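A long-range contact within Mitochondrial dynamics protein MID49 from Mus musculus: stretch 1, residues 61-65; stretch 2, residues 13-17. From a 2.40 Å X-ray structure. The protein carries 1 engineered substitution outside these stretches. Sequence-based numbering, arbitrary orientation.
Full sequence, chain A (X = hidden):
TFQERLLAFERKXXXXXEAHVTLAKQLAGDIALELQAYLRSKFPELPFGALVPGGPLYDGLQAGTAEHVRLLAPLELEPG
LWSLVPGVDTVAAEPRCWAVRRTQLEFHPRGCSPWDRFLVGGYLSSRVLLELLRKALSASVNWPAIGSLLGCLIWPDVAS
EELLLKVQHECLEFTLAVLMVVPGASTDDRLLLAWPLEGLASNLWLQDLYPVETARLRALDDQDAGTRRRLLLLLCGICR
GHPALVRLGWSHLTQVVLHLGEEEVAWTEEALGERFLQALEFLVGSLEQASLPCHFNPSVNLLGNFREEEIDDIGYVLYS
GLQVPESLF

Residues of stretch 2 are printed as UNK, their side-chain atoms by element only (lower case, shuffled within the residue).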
# COMPACT_ATOMS: atom_id res chain seq x y z
N LEU A 61 3.60 14.02 -7.28
CA LEU A 61 5.04 14.03 -7.09
C LEU A 61 5.31 14.80 -5.79
O LEU A 61 4.38 15.42 -5.24
CB LEU A 61 5.73 14.62 -8.33
CG LEU A 61 6.45 13.56 -9.18
CD1 LEU A 61 5.53 12.42 -9.55
CD2 LEU A 61 7.05 14.20 -10.43
N GLN A 62 6.53 14.74 -5.25
CA GLN A 62 7.63 13.97 -5.81
C GLN A 62 8.03 12.89 -4.79
O GLN A 62 9.12 12.94 -4.21
CB GLN A 62 8.81 14.89 -6.17
CG GLN A 62 8.37 16.27 -6.70
CD GLN A 62 9.51 17.18 -7.16
OE1 GLN A 62 10.68 16.79 -7.18
NE2 GLN A 62 9.16 18.40 -7.54
N ALA A 63 7.13 11.93 -4.61
CA ALA A 63 7.28 10.87 -3.62
C ALA A 63 8.45 9.97 -3.93
O ALA A 63 9.13 9.49 -3.03
CB ALA A 63 6.03 10.05 -3.53
N GLY A 64 8.67 9.72 -5.22
CA GLY A 64 9.73 8.82 -5.62
C GLY A 64 9.46 7.36 -5.27
O GLY A 64 8.34 6.86 -5.40
N THR A 65 10.52 6.68 -4.85
CA THR A 65 10.47 5.25 -4.61
C THR A 65 10.71 4.92 -3.15
O THR A 65 11.20 3.84 -2.83
CB THR A 65 11.51 4.50 -5.48
OG1 THR A 65 12.80 5.12 -5.33
CG2 THR A 65 11.12 4.56 -6.93
N UNK A 13 15.44 15.35 2.43
CA UNK A 13 15.14 13.93 2.67
C UNK A 13 13.77 13.47 2.20
O UNK A 13 13.45 12.28 2.29
n UNK A 13 17.00 14.92 5.50
n UNK A 13 18.88 14.01 5.02
c UNK A 13 18.30 14.97 5.72
c UNK A 13 17.92 13.32 4.32
c UNK A 13 16.72 13.88 4.63
c UNK A 13 15.34 13.58 4.15
N UNK A 14 12.95 14.39 1.74
CA UNK A 14 11.66 13.98 1.21
C UNK A 14 11.58 14.10 -0.32
O UNK A 14 11.29 13.13 -1.00
c UNK A 14 10.52 14.78 1.85
c UNK A 14 9.17 14.34 1.29
c UNK A 14 10.56 14.60 3.34
N UNK A 15 11.90 15.27 -0.85
CA UNK A 15 11.70 15.54 -2.28
C UNK A 15 12.65 14.73 -3.15
O UNK A 15 13.84 14.65 -2.87
c UNK A 15 10.98 19.34 -1.72
c UNK A 15 11.59 17.34 -4.04
c UNK A 15 11.83 17.05 -2.57
c UNK A 15 10.80 17.82 -1.73
N UNK A 16 12.11 14.11 -4.19
CA UNK A 16 12.88 13.21 -5.06
C UNK A 16 13.17 13.91 -6.39
O UNK A 16 12.28 14.47 -7.02
o UNK A 16 11.75 11.24 -4.11
c UNK A 16 12.91 10.94 -6.20
c UNK A 16 12.09 11.88 -5.35
N UNK A 17 14.43 13.87 -6.83
CA UNK A 17 14.88 14.47 -8.10
C UNK A 17 14.07 13.96 -9.29
O UNK A 17 13.85 12.75 -9.37
c UNK A 17 15.56 13.34 -6.03
c UNK A 17 16.35 14.04 -8.19
c UNK A 17 16.78 13.89 -6.75

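Position 13 carries six side-chain atoms: one carbon leading into a five-membered ring of three carbons and two nitrogens. CB, its nearest side-chain atom, is 10.3 Å from Ala63 O, so the side chain takes no part in the contact. Such a ring is an imidazole, so the residue is His13. It belongs to a helix that begins earlier in the chain.

Position 14 has three side-chain carbons, the first carrying the other two. Its CA-to-CB bond runs sideways to stretch 1, and the nearest side-chain carbon stays 5.7 Å from Gln62 O; the approach is made by the backbone, with the O of position 14 lying 3.9 Å from Gln62 O. This short fork, with no heteroatom, identifies Val14.

At position 15 there are four side-chain carbons, forked at the first, with one arm two carbons long. Its CB also points sideways, yet the side chain reaches that of Gln62, where one of its carbons lies 3.3 Å from Gln62 OE1. The amide of Gln62 is probably turned over in the model, so this pairing of atoms carries little weight. The fork is the pattern of isoleucine, and Ile15 adopts chi1 m and chi2 t.

Position 16 has three side-chain atoms, a carbon bearing one oxygen and one carbon, and its CB points toward stretch 1. The oxygen lies 3.1 Å from Gln62 O, 3.3 Å from Ala63 O and 3.5 Å from Gly64 CA. A branched side chain with one hydroxyl is threonine: Thr16, with chi1 m.

Position 17 has three side-chain carbons that close a ring onto the backbone nitrogen, and its CB points away from stretch 1. The ring defines Pro17, which occupies the N-cap position right before a helix.

The contact is small, burying 215 Å² over both sides, and centres on Thr16 and Gln62, whose CA atoms are 5.4 Å apart. Neither stretch forms a strand here. Gln62 O accepts two hydrogen bonds from the same residue, one from Thr16 N at 3.2 Å and one from Thr16 OG1 at 3.1 Å; the N-H...O angle of the first is 136°, well short of linear. Backbone and hydroxyl thus converge on a single carbonyl. Gln62, which follows a cis peptide bond, also directs its CB toward stretch 2. Gly64 leaves room beside the hydroxyl: an ideal CB there would sit 2.3 Å from Thr16 OG1, a clash, and its positive phi of 70° independently favours glycine.

Stretch 2, residues 13-17: HVITP
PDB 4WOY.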